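Local coordinates for protein nicotinate phosphoribosyltransferase (Porphyromonas gingivalis, PDB 2IM5) that probably catalyses the ATP-dependent joining of nicotinate to 5-phosphoribosyl 1-diphosphate, giving nicotinate mononucleotide for NAD biosynthesis, at residues A[217-220]-A[221-225]; A[381-384]-A[385-389]; A[254-257]-A[258-262]. One frame throughout, in Å; residues are numbered along the deposited sequence.

Contact 1: A[217-220]-A[221-225]; sequences QFHG and AIYGY
F218 and I222, one helical turn apart, make the main apolar contact of 217-225, the last turns of helix 213-223 and the two residues after it. The ring of F218 receives CG1 of I222 over one face, displaced toward the rim; that carbon lies 3.7 Å from F218 CE1 and 19° off the ring normal, which makes it a CH-pi contact. I222 presents this branch because its CG1 sits beside the backbone N (chi1 -56°) and so turns back along the preceding turn, while CG2 is laid over the centre of the Y223 ring.

An aromatic pair, H219 and Y223, runs side by side in the same direction. Their planes are 26° apart and the rims meet without either ring covering the other, with centroids 5.6 Å apart.

Backbone bonds close the helix. A221 N, I222 N and Y223 N donate to the carbonyls of Q217, F218 and H219, the last at 2.7 Å from Y223 N to H219 O. The following bond, G224 N to G220 O, is weak. G224 has left helical angles with positive phi, a conformation suited to glycine, and the chain turns so that a face of the Y225 ring comes over G220 O.

Around this helix end, strand 347-355 meets F218, A221 and I222 through C354, and F25 packs edge-to-face on F218. H219 rests on helix 228-240 at V231, A232 and D235, whereas Y225 reaches across to helix 379-389.

Contact 2: A[381-384]-A[385-389]; sequences EILL and AMNTL
The C-terminal helix 379-389 carries this contact, in which L384 and T388 are joined by both backbone and side chain. L384 O accepts two hydrogen bonds: one from T388 N at 2.8 Å and a shorter one from T388 OG1, 2.6 Å from L384 O. The two donors reach the carbonyl oxygen from opposite faces of its plane, the hydroxyl standing 40° out of it. T388 can fold its hydroxyl back in this way because OG1 lies beside the backbone N (chi1 -60°), leaving CG2 anti to that N. L384 O is thus held by two donors, and the hydroxyl gives its proton within its own helix.

Before this turn the ladder is regular. A385 N, M386 N and N387 N donate to the carbonyls of E381, I382 and L383, and the N387 bond is almost straight at 171°.

I382 and M386, one turn apart, add a looser contact. CG2 of I382 lies alongside M386, 4.2 Å from its SD, both chains running the same way; M386, bent at chi3, also touches H375 and I391. On the more buried side of the helix, the small side chain of A385 lies against the ring of Y225, and E381 OE2 is hydrogen-bonded to the hydroxyl of the same tyrosine.

Regular i to i+4 bonding, with a threonine hydroxyl sharing the carbonyl four residues back, is a well-known feature of alpha-helices; here it occurs in a helix of the C-terminal part of the chain.

Contact 3: A[254-257]-A[258-262]; sequences TDVF and MRNFS
F257 and F261 form the aromatic centre of this turn, where helix 254-260 gives way to the loop before helix 263-268. The rings are inclined at 45°, with centroids 4.8 Å apart, neither a stack nor an edge-to-face pair. CE2 of F257 stands over the centre of one face of F261, 3.6 Å from F261 CD1. With CG of F257 anti to the backbone N (chi1 -180°), its ring is turned along the helix toward F261, which brings CE2 over that ring as the two side chains cross.

Sulfur and aliphatic contacts continue the apolar side. M258 bends at chi2, bringing SD to the edge of the F257 ring, 4.1 Å from F257 CD2, in a Met-aromatic contact. Its CG also runs beside T254, 3.9 Å from T254 CG2.

Among the backbone bonds, M258 N to T254 O is nearly straight at 176°, and R259 N donates to D255 O. The ladder then frays: N260 N bonds to V256 O at 3.2 Å and more weakly to F257 O.

On the exposed side the R259 chain, bent at chi3, folds back so that D255 O lies over the centre of one guanidinium face. NH1 comes 3.8 Å from V256 CG2. The carboxylate of D255 is bound instead to K285 in a salt bridge.

The chemistry divides by side. F257, M258 and F261 are buried with M233 and L272, joining helix 228-240 to strand 271-274 through apolar contact, whereas the charged D255 and R259 stay at the surface; the buried hydroxyl of T254 is satisfied by D370 and T249.

Overall arrangement
Along the chain, contact 1 comes first, then contact 3, then contact 2, and all three lie on the same side of the chain's centre. Contact 2 touches both of the others: its centre is about 12 Å from that of contact 1 and about 16 Å from that of contact 3. Helix 379-389 meets 217-225 where Y225 CB packs 4.0 Å from T388 CG2, and 254-262 where L389 CD2 meets V256 CG1 at 4.0 Å. Contacts 1 and 3, with centres about 16 Å apart and nearest atoms about 6 Å apart, do not touch, but both pack on helix 228-240. The C-terminal helix thus touches both the residues that follow helix 213-223 and helix 254-260, in the family's TIM-barrel-like region.

Contact 1: A[217-220]-A[221-225]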
loop_
_atom_site.group_PDB
_atom_site.type_symbol
_atom_site.label_atom_id
_atom_site.label_comp_id
_atom_site.label_asym_id
_atom_site.label_seq_id
_atom_site.Cartn_x
_atom_site.Cartn_y
_atom_site.Cartn_z
ATOM N N GLN A 217 9.946 -0.900 7.878
ATOM C CA GLN A 217 11.286 -0.846 7.299
ATOM C C GLN A 217 12.078 0.367 7.795
ATOM O O GLN A 217 13.278 0.283 8.026
ATOM C CB GLN A 217 11.171 -0.795 5.785
ATOM C CG GLN A 217 10.702 -2.085 5.162
ATOM C CD GLN A 217 10.583 -1.966 3.654
ATOM O OE1 GLN A 217 9.631 -1.376 3.143
ATOM N NE2 GLN A 217 11.565 -2.498 2.935
ATOM N N PHE A 218 11.400 1.502 7.935
ATOM C CA PHE A 218 12.058 2.706 8.426
ATOM C C PHE A 218 12.590 2.395 9.824
ATOM O O PHE A 218 13.744 2.685 10.135
ATOM C CB PHE A 218 11.067 3.869 8.488
ATOM C CG PHE A 218 11.613 5.094 9.160
ATOM C CD1 PHE A 218 12.569 5.886 8.526
ATOM C CD2 PHE A 218 11.185 5.453 10.441
ATOM C CE1 PHE A 218 13.090 7.019 9.155
ATOM C CE2 PHE A 218 11.702 6.584 11.078
ATOM C CZ PHE A 218 12.653 7.368 10.438
ATOM N N HIS A 219 11.744 1.779 10.652
ATOM C CA HIS A 219 12.127 1.441 12.019
ATOM C C HIS A 219 13.263 0.424 12.045
ATOM O O HIS A 219 14.126 0.472 12.919
ATOM C CB HIS A 219 10.907 0.918 12.791
ATOM C CG HIS A 219 9.925 1.991 13.156
ATOM N ND1 HIS A 219 9.931 2.621 14.382
ATOM C CD2 HIS A 219 8.939 2.580 12.438
ATOM C CE1 HIS A 219 8.992 3.551 14.404
ATOM N NE2 HIS A 219 8.375 3.546 13.236
ATOM N N GLY A 220 13.269 -0.493 11.083
ATOM C CA GLY A 220 14.327 -1.481 11.042
ATOM C C GLY A 220 15.666 -0.840 10.714
ATOM O O GLY A 220 16.699 -1.207 11.264
ATOM N N ALA A 221 15.648 0.133 9.812
ATOM C CA ALA A 221 16.864 0.822 9.408
ATOM C C ALA A 221 17.411 1.721 10.507
ATOM O O ALA A 221 18.620 1.804 10.697
ATOM C CB ALA A 221 16.599 1.646 8.154
ATOM N N ILE A 222 16.516 2.390 11.230
ATOM C CA ILE A 222 16.920 3.294 12.303
ATOM C C ILE A 222 17.176 2.605 13.648
ATOM O O ILE A 222 18.200 2.846 14.280
ATOM C CB ILE A 222 15.850 4.402 12.522
ATOM C CG1 ILE A 222 15.600 5.155 11.218
ATOM C CG2 ILE A 222 16.302 5.360 13.607
ATOM C CD1 ILE A 222 16.853 5.764 10.592
ATOM N N TYR A 223 16.243 1.759 14.082
ATOM C CA TYR A 223 16.358 1.078 15.373
ATOM C C TYR A 223 16.944 -0.331 15.360
ATOM O O TYR A 223 17.192 -0.902 16.413
ATOM C CB TYR A 223 14.990 1.032 16.043
ATOM C CG TYR A 223 14.415 2.392 16.306
ATOM C CD1 TYR A 223 14.965 3.224 17.279
ATOM C CD2 TYR A 223 13.339 2.868 15.564
ATOM C CE1 TYR A 223 14.457 4.501 17.502
ATOM C CE2 TYR A 223 12.823 4.142 15.779
ATOM C CZ TYR A 223 13.388 4.952 16.747
ATOM O OH TYR A 223 12.895 6.217 16.955
ATOM N N GLY A 224 17.168 -0.895 14.182
ATOM C CA GLY A 224 17.708 -2.238 14.122
ATOM C C GLY A 224 16.600 -3.252 13.918
ATOM O O GLY A 224 15.424 -2.965 14.185
ATOM N N TYR A 225 16.979 -4.447 13.470
ATOM C CA TYR A 225 16.018 -5.510 13.191
ATOM C C TYR A 225 15.344 -6.172 14.392
ATOM O O TYR A 225 14.165 -6.508 14.332
ATOM C CB TYR A 225 16.692 -6.568 12.318
ATOM C CG TYR A 225 17.219 -5.968 11.039
ATOM C CD1 TYR A 225 16.344 -5.498 10.058
ATOM C CD2 TYR A 225 18.588 -5.800 10.838
ATOM C CE1 TYR A 225 16.813 -4.878 8.915
ATOM C CE2 TYR A 225 19.076 -5.175 9.695
ATOM C CZ TYR A 225 18.183 -4.718 8.738
ATOM O OH TYR A 225 18.642 -4.100 7.601
#

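Contact 2: A[381-384]-A[385-389]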
loop_
_atom_site.group_PDB
_atom_site.type_symbol
_atom_site.label_atom_id
_atom_site.label_comp_id
_atom_site.label_asym_id
_atom_site.label_seq_id
_atom_site.Cartn_x
_atom_site.Cartn_y
_atom_site.Cartn_z
ATOM N N GLU A 381 22.856 -5.545 3.066
ATOM C CA GLU A 381 21.941 -5.262 4.164
ATOM C C GLU A 381 20.998 -6.431 4.421
ATOM O O GLU A 381 20.662 -6.724 5.567
ATOM C CB GLU A 381 21.141 -3.993 3.867
ATOM C CG GLU A 381 20.395 -3.420 5.070
ATOM C CD GLU A 381 21.317 -3.070 6.227
ATOM O OE1 GLU A 381 22.408 -2.521 5.973
ATOM O OE2 GLU A 381 20.950 -3.332 7.394
ATOM N N ILE A 382 20.570 -7.101 3.357
ATOM C CA ILE A 382 19.674 -8.246 3.495
ATOM C C ILE A 382 20.340 -9.349 4.315
ATOM O O ILE A 382 19.714 -9.953 5.193
ATOM C CB ILE A 382 19.281 -8.825 2.120
ATOM C CG1 ILE A 382 18.364 -7.847 1.384
ATOM C CG2 ILE A 382 18.582 -10.172 2.301
ATOM C CD1 ILE A 382 18.056 -8.251 -0.047
ATOM N N LEU A 383 21.608 -9.610 4.017
ATOM C CA LEU A 383 22.382 -10.619 4.730
ATOM C C LEU A 383 22.457 -10.246 6.214
ATOM O O LEU A 383 22.264 -11.094 7.086
ATOM C CB LEU A 383 23.803 -10.688 4.155
ATOM C CG LEU A 383 24.416 -12.075 3.943
ATOM C CD1 LEU A 383 25.873 -11.921 3.504
ATOM C CD2 LEU A 383 24.327 -12.895 5.226
ATOM N N LEU A 384 22.749 -8.976 6.487
ATOM C CA LEU A 384 22.859 -8.492 7.853
ATOM C C LEU A 384 21.541 -8.712 8.599
ATOM O O LEU A 384 21.544 -9.141 9.745
ATOM C CB LEU A 384 23.229 -7.001 7.863
ATOM C CG LEU A 384 23.425 -6.374 9.246
ATOM C CD1 LEU A 384 24.648 -6.978 9.897
ATOM C CD2 LEU A 384 23.594 -4.866 9.116
ATOM N N ALA A 385 20.419 -8.433 7.943
ATOM C CA ALA A 385 19.115 -8.607 8.576
ATOM C C ALA A 385 18.893 -10.075 8.919
ATOM O O ALA A 385 18.497 -10.405 10.040
ATOM C CB ALA A 385 18.011 -8.110 7.659
ATOM N N MET A 386 19.152 -10.955 7.955
ATOM C CA MET A 386 18.988 -12.383 8.186
ATOM C C MET A 386 19.893 -12.861 9.325
ATOM O O MET A 386 19.433 -13.567 10.222
ATOM C CB MET A 386 19.280 -13.175 6.906
ATOM C CG MET A 386 18.273 -12.901 5.795
ATOM S SD MET A 386 18.499 -13.863 4.267
ATOM C CE MET A 386 17.469 -15.197 4.553
ATOM N N ASN A 387 21.166 -12.481 9.297
ATOM C CA ASN A 387 22.084 -12.894 10.358
ATOM C C ASN A 387 21.631 -12.337 11.708
ATOM O O ASN A 387 21.672 -13.029 12.718
ATOM C CB ASN A 387 23.517 -12.428 10.056
ATOM C CG ASN A 387 24.119 -13.132 8.846
ATOM O OD1 ASN A 387 23.856 -14.313 8.620
ATOM N ND2 ASN A 387 24.938 -12.419 8.074
ATOM N N THR A 388 21.184 -11.088 11.720
ATOM C CA THR A 388 20.738 -10.452 12.953
ATOM C C THR A 388 19.526 -11.163 13.542
ATOM O O THR A 388 19.414 -11.330 14.752
ATOM C CB THR A 388 20.360 -8.970 12.708
ATOM O OG1 THR A 388 21.505 -8.258 12.220
ATOM C CG2 THR A 388 19.864 -8.322 14.004
ATOM N N LEU A 389 18.614 -11.581 12.675
ATOM C CA LEU A 389 17.406 -12.245 13.119
ATOM C C LEU A 389 17.562 -13.755 13.236
ATOM O O LEU A 389 16.615 -14.449 13.568
ATOM C CB LEU A 389 16.258 -11.908 12.167
ATOM C CG LEU A 389 15.940 -10.412 12.114
ATOM C CD1 LEU A 389 14.963 -10.112 10.981
ATOM C CD2 LEU A 389 15.374 -9.979 13.461
#

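Contact 3: A[254-257]-A[258-262]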
loop_
_atom_site.group_PDB
_atom_site.type_symbol
_atom_site.label_atom_id
_atom_site.label_comp_id
_atom_site.label_asym_id
_atom_site.label_seq_id
_atom_site.Cartn_x
_atom_site.Cartn_y
_atom_site.Cartn_z
ATOM N N THR A 254 7.274 -13.566 8.796
ATOM C CA THR A 254 6.213 -13.739 9.773
ATOM C C THR A 254 6.645 -14.571 10.984
ATOM O O THR A 254 6.138 -14.360 12.087
ATOM C CB THR A 254 4.955 -14.370 9.121
ATOM O OG1 THR A 254 4.356 -13.414 8.239
ATOM C CG2 THR A 254 3.928 -14.757 10.180
ATOM N N ASP A 255 7.580 -15.500 10.797
ATOM C CA ASP A 255 8.051 -16.301 11.927
ATOM C C ASP A 255 8.735 -15.404 12.959
ATOM O O ASP A 255 8.571 -15.599 14.165
ATOM C CB ASP A 255 9.024 -17.400 11.472
ATOM C CG ASP A 255 8.322 -18.530 10.714
ATOM O OD1 ASP A 255 7.081 -18.650 10.828
ATOM O OD2 ASP A 255 9.012 -19.306 10.018
ATOM N N VAL A 256 9.501 -14.424 12.479
ATOM C CA VAL A 256 10.188 -13.503 13.371
ATOM C C VAL A 256 9.140 -12.633 14.073
ATOM O O VAL A 256 9.212 -12.404 15.276
ATOM C CB VAL A 256 11.168 -12.603 12.594
ATOM C CG1 VAL A 256 11.634 -11.456 13.480
ATOM C CG2 VAL A 256 12.363 -13.429 12.121
ATOM N N PHE A 257 8.153 -12.162 13.318
ATOM C CA PHE A 257 7.098 -11.334 13.895
ATOM C C PHE A 257 6.377 -12.071 15.023
ATOM O O PHE A 257 6.282 -11.575 16.145
ATOM C CB PHE A 257 6.065 -10.954 12.836
ATOM C CG PHE A 257 4.949 -10.093 13.364
ATOM C CD1 PHE A 257 5.033 -8.710 13.305
ATOM C CD2 PHE A 257 3.829 -10.671 13.964
ATOM C CE1 PHE A 257 4.023 -7.909 13.838
ATOM C CE2 PHE A 257 2.816 -9.886 14.501
ATOM C CZ PHE A 257 2.913 -8.499 14.437
ATOM N N MET A 258 5.864 -13.258 14.711
ATOM C CA MET A 258 5.129 -14.063 15.684
ATOM C C MET A 258 5.943 -14.371 16.933
ATOM O O MET A 258 5.440 -14.251 18.051
ATOM C CB MET A 258 4.643 -15.367 15.040
ATOM C CG MET A 258 3.509 -15.179 14.035
ATOM S SD MET A 258 2.046 -14.311 14.706
ATOM C CE MET A 258 1.277 -13.828 13.225
ATOM N N ARG A 259 7.197 -14.760 16.742
ATOM C CA ARG A 259 8.067 -15.078 17.863
ATOM C C ARG A 259 8.199 -13.898 18.825
ATOM O O ARG A 259 8.313 -14.094 20.036
ATOM C CB ARG A 259 9.459 -15.482 17.358
ATOM C CG ARG A 259 10.401 -15.971 18.449
ATOM C CD ARG A 259 11.793 -16.265 17.894
ATOM N NE ARG A 259 11.743 -17.156 16.735
ATOM C CZ ARG A 259 12.114 -16.808 15.505
ATOM N NH1 ARG A 259 12.572 -15.586 15.269
ATOM N NH2 ARG A 259 12.011 -17.679 14.509
ATOM N N ASN A 260 8.168 -12.677 18.297
ATOM C CA ASN A 260 8.318 -11.485 19.136
ATOM C C ASN A 260 7.019 -10.697 19.387
ATOM O O ASN A 260 7.044 -9.601 19.957
ATOM C CB ASN A 260 9.369 -10.551 18.524
ATOM C CG ASN A 260 10.708 -11.247 18.291
ATOM O OD1 ASN A 260 11.028 -11.654 17.168
ATOM N ND2 ASN A 260 11.488 -11.402 19.359
ATOM N N PHE A 261 5.890 -11.261 18.970
ATOM C CA PHE A 261 4.589 -10.613 19.139
ATOM C C PHE A 261 4.222 -10.613 20.623
ATOM O O PHE A 261 4.019 -11.665 21.217
ATOM C CB PHE A 261 3.545 -11.379 18.319
ATOM C CG PHE A 261 2.287 -10.608 18.038
ATOM C CD1 PHE A 261 2.284 -9.222 18.030
ATOM C CD2 PHE A 261 1.115 -11.282 17.696
ATOM C CE1 PHE A 261 1.139 -8.513 17.685
ATOM C CE2 PHE A 261 -0.034 -10.582 17.348
ATOM C CZ PHE A 261 -0.023 -9.196 17.341
ATOM N N SER A 262 4.143 -9.432 21.222
ATOM C CA SER A 262 3.829 -9.340 22.644
ATOM C C SER A 262 2.340 -9.484 22.921
ATOM O O SER A 262 1.506 -9.166 22.078
ATOM C CB SER A 262 4.316 -8.005 23.214
ATOM O OG SER A 262 3.455 -6.946 22.819
#